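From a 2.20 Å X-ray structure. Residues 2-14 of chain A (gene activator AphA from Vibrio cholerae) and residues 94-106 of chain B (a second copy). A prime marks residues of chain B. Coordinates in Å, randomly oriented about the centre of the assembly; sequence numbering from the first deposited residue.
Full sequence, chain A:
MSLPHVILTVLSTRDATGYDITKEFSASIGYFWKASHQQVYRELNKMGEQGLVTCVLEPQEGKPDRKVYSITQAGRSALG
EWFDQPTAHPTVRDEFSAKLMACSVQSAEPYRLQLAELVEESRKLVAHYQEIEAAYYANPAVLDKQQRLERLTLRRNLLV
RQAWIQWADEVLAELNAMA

Chain A, residues 2-14: SLPHVILTVLSTR
Chain B 94-106: DEFSAKLMACSVQ

Residues 3-13 of chain A form a helix that packs, running in the same direction, along the chain B helix beginning at Glu95′ and its irregular continuation through Ser104′. In register, Val6 CA is 6.2 Å from Ala98′ CA, Thr9 CA is 5.5 Å from Ala102′ CA, and Ser12 CA is 6.3 Å from Val105′ CA. Together the stretches bury 334 Å², with no direct hydrogen bond between them.

Thr9 and Val105′ cover the most surface. Thr9, chi1 m, points toward chain B. Its CG2 lies 3.6 Å from Ala102′ CA and 3.7 Å from Met101′ O, while Ala102′ CB, which points sideways, is 3.9 Å from Thr9 OG1. Thr9 OG1 donates to His5 O (2.7 Å), satisfying the buried hydroxyl within its own helix, and accepts from a water (2.9 Å from OG1) that also donates to Ala98′ O (2.7 Å from the water), thus bridging the chains.

Val105′ (phi/psi -123/-3, chi1 m) places its methyls against the end of the chain A helix: CG2 is 3.5 Å from Ser12 CB, and CG1 is 3.3 Å from Thr13 CG2. Thr13, chi1 p, turns OG1 back to Val10 O (2.9 Å), leaving its methyl for this contact.

Toward the N-terminal end, Val6 (chi1 t) adds an apolar contact, CG2 to Ala98′ CB at 4.1 Å. Asp94′ OD1 caps the partner helix, accepting from Ser97′ N (2.5 Å).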

# COMPACT_ATOMS: atom_id res chain seq x y z
N SER A 2 13.65 -0.82 -7.23
CA SER A 2 13.92 -0.03 -6.00
C SER A 2 14.53 1.33 -6.34
O SER A 2 14.55 1.73 -7.50
CB SER A 2 14.84 -0.82 -5.07
OG SER A 2 15.90 -1.42 -5.80
N LEU A 3 15.03 2.04 -5.34
CA LEU A 3 15.61 3.37 -5.56
C LEU A 3 16.63 3.44 -6.69
O LEU A 3 16.57 4.33 -7.54
CB LEU A 3 16.24 3.88 -4.27
CG LEU A 3 16.94 5.25 -4.34
CD1 LEU A 3 16.00 6.28 -4.96
CD2 LEU A 3 17.37 5.68 -2.93
N PRO A 4 17.59 2.50 -6.72
CA PRO A 4 18.55 2.60 -7.81
C PRO A 4 17.91 2.46 -9.19
O PRO A 4 18.35 3.09 -10.15
CB PRO A 4 19.58 1.51 -7.49
CG PRO A 4 18.83 0.54 -6.62
CD PRO A 4 17.94 1.42 -5.78
N HIS A 5 16.87 1.64 -9.31
CA HIS A 5 16.24 1.49 -10.62
C HIS A 5 15.48 2.76 -10.98
O HIS A 5 15.39 3.14 -12.15
CB HIS A 5 15.30 0.29 -10.64
CG HIS A 5 15.94 -0.98 -10.19
ND1 HIS A 5 15.79 -1.48 -8.91
CD2 HIS A 5 16.83 -1.79 -10.80
CE1 HIS A 5 16.55 -2.54 -8.76
NE2 HIS A 5 17.20 -2.76 -9.90
N VAL A 6 14.94 3.42 -9.97
CA VAL A 6 14.22 4.66 -10.19
C VAL A 6 15.23 5.68 -10.73
O VAL A 6 14.92 6.46 -11.62
CB VAL A 6 13.59 5.17 -8.89
CG1 VAL A 6 13.03 6.58 -9.08
CG2 VAL A 6 12.48 4.19 -8.46
N ILE A 7 16.45 5.64 -10.20
CA ILE A 7 17.52 6.54 -10.63
C ILE A 7 18.05 6.12 -12.01
O ILE A 7 18.30 6.97 -12.87
CB ILE A 7 18.66 6.54 -9.62
CG1 ILE A 7 18.15 7.07 -8.28
CG2 ILE A 7 19.82 7.38 -10.13
CD1 ILE A 7 19.12 6.85 -7.13
N LEU A 8 18.22 4.83 -12.23
CA LEU A 8 18.70 4.36 -13.52
C LEU A 8 17.75 4.78 -14.64
O LEU A 8 18.18 5.11 -15.76
CB LEU A 8 18.87 2.84 -13.52
CG LEU A 8 20.03 2.28 -12.68
CD1 LEU A 8 20.12 0.76 -12.82
CD2 LEU A 8 21.32 2.89 -13.16
N THR A 9 16.46 4.77 -14.35
CA THR A 9 15.45 5.15 -15.34
C THR A 9 15.69 6.57 -15.83
O THR A 9 15.64 6.85 -17.02
CB THR A 9 14.03 5.08 -14.74
OG1 THR A 9 13.80 3.76 -14.23
CG2 THR A 9 12.99 5.42 -15.80
N VAL A 10 15.96 7.47 -14.89
CA VAL A 10 16.22 8.84 -15.26
C VAL A 10 17.38 8.89 -16.24
O VAL A 10 17.28 9.45 -17.33
CB VAL A 10 16.59 9.68 -14.02
CG1 VAL A 10 16.95 11.10 -14.43
CG2 VAL A 10 15.45 9.68 -13.03
N LEU A 11 18.49 8.27 -15.86
CA LEU A 11 19.69 8.27 -16.68
C LEU A 11 19.55 7.53 -17.99
O LEU A 11 20.35 7.73 -18.90
CB LEU A 11 20.87 7.70 -15.88
CG LEU A 11 21.26 8.54 -14.66
CD1 LEU A 11 22.31 7.83 -13.83
CD2 LEU A 11 21.77 9.90 -15.13
N SER A 12 18.55 6.67 -18.11
CA SER A 12 18.39 5.93 -19.36
C SER A 12 17.95 6.81 -20.52
O SER A 12 18.16 6.46 -21.68
CB SER A 12 17.38 4.79 -19.18
OG SER A 12 17.89 3.82 -18.29
N THR A 13 17.35 7.95 -20.22
CA THR A 13 16.92 8.85 -21.28
C THR A 13 18.06 9.82 -21.62
O THR A 13 18.30 10.11 -22.79
CB THR A 13 15.66 9.64 -20.88
OG1 THR A 13 15.95 10.46 -19.75
CG2 THR A 13 14.55 8.69 -20.52
N ARG A 14 18.76 10.31 -20.60
CA ARG A 14 19.87 11.24 -20.81
C ARG A 14 20.76 11.36 -19.58
O ARG A 14 20.33 11.08 -18.46
CB ARG A 14 19.34 12.63 -21.17
CG ARG A 14 18.33 13.19 -20.17
CD ARG A 14 17.94 14.63 -20.52
NE ARG A 14 16.80 15.11 -19.72
CZ ARG A 14 16.38 16.37 -19.71
NH1 ARG A 14 16.99 17.30 -20.45
NH2 ARG A 14 15.34 16.72 -18.96
N ASP B 94 5.76 3.38 -5.13
CA ASP B 94 5.01 2.49 -6.00
C ASP B 94 5.80 1.82 -7.11
O ASP B 94 6.24 2.47 -8.07
CB ASP B 94 3.81 3.22 -6.59
CG ASP B 94 2.90 2.30 -7.35
OD1 ASP B 94 2.90 2.34 -8.59
OD2 ASP B 94 2.19 1.52 -6.70
N GLU B 95 5.93 0.51 -7.00
CA GLU B 95 6.67 -0.28 -7.97
C GLU B 95 6.04 -0.25 -9.36
O GLU B 95 6.74 -0.23 -10.37
CB GLU B 95 6.78 -1.73 -7.50
CG GLU B 95 7.84 -2.52 -8.23
CD GLU B 95 9.25 -2.13 -7.82
OE1 GLU B 95 9.42 -1.08 -7.16
OE2 GLU B 95 10.19 -2.88 -8.15
N PHE B 96 4.72 -0.24 -9.42
CA PHE B 96 4.05 -0.21 -10.72
C PHE B 96 4.32 1.10 -11.43
O PHE B 96 4.53 1.13 -12.65
CB PHE B 96 2.54 -0.39 -10.55
CG PHE B 96 2.17 -1.74 -10.04
CD1 PHE B 96 1.70 -1.91 -8.74
CD2 PHE B 96 2.29 -2.86 -10.86
CE1 PHE B 96 1.38 -3.17 -8.26
CE2 PHE B 96 1.97 -4.12 -10.40
CZ PHE B 96 1.51 -4.28 -9.10
N SER B 97 4.31 2.19 -10.67
CA SER B 97 4.57 3.51 -11.23
C SER B 97 6.02 3.57 -11.67
O SER B 97 6.33 4.08 -12.74
CB SER B 97 4.29 4.60 -10.20
OG SER B 97 2.91 4.64 -9.88
N ALA B 98 6.90 3.04 -10.83
CA ALA B 98 8.32 3.02 -11.14
C ALA B 98 8.58 2.27 -12.46
O ALA B 98 9.36 2.73 -13.28
CB ALA B 98 9.09 2.36 -10.00
N LYS B 99 7.92 1.14 -12.66
CA LYS B 99 8.09 0.38 -13.89
C LYS B 99 7.49 1.16 -15.06
O LYS B 99 8.06 1.20 -16.15
CB LYS B 99 7.39 -0.98 -13.79
CG LYS B 99 7.99 -1.96 -12.78
CD LYS B 99 9.29 -2.56 -13.26
CE LYS B 99 9.82 -3.62 -12.27
NZ LYS B 99 9.06 -4.90 -12.31
N LEU B 100 6.34 1.79 -14.84
CA LEU B 100 5.68 2.56 -15.88
C LEU B 100 6.64 3.61 -16.44
O LEU B 100 6.80 3.74 -17.64
CB LEU B 100 4.44 3.26 -15.33
CG LEU B 100 3.17 3.40 -16.17
CD1 LEU B 100 2.58 4.76 -15.87
CD2 LEU B 100 3.43 3.25 -17.67
N MET B 101 7.29 4.36 -15.55
CA MET B 101 8.21 5.38 -16.02
C MET B 101 9.35 4.82 -16.86
O MET B 101 9.86 5.50 -17.74
CB MET B 101 8.78 6.17 -14.84
CG MET B 101 7.75 7.04 -14.12
SD MET B 101 6.74 8.07 -15.23
CE MET B 101 7.98 8.88 -16.20
N ALA B 102 9.75 3.59 -16.59
CA ALA B 102 10.84 3.00 -17.34
C ALA B 102 10.35 2.57 -18.72
O ALA B 102 11.15 2.15 -19.56
CB ALA B 102 11.41 1.79 -16.59
N CYS B 103 9.05 2.68 -18.96
CA CYS B 103 8.54 2.30 -20.27
C CYS B 103 8.99 3.27 -21.35
O CYS B 103 8.87 2.98 -22.54
CB CYS B 103 7.02 2.19 -20.25
SG CYS B 103 6.47 0.67 -19.47
N SER B 104 9.50 4.42 -20.95
CA SER B 104 9.97 5.39 -21.92
C SER B 104 11.31 4.92 -22.51
O SER B 104 11.70 5.35 -23.60
CB SER B 104 10.18 6.76 -21.28
OG SER B 104 11.42 6.82 -20.59
N VAL B 105 11.99 4.04 -21.80
CA VAL B 105 13.28 3.53 -22.26
C VAL B 105 13.34 2.01 -22.38
O VAL B 105 14.34 1.46 -22.81
CB VAL B 105 14.42 3.97 -21.31
CG1 VAL B 105 14.52 5.49 -21.29
CG2 VAL B 105 14.18 3.45 -19.90
N GLN B 106 12.26 1.34 -22.00
CA GLN B 106 12.20 -0.12 -22.08
C GLN B 106 11.05 -0.59 -22.96
O GLN B 106 10.11 0.17 -23.21
CB GLN B 106 12.01 -0.72 -20.68
CG GLN B 106 13.08 -0.36 -19.66
CD GLN B 106 14.35 -1.16 -19.83
OE1 GLN B 106 15.05 -1.05 -20.83
NE2 GLN B 106 14.66 -1.98 -18.83
O HOH W 1 11.47 4.27 -12.61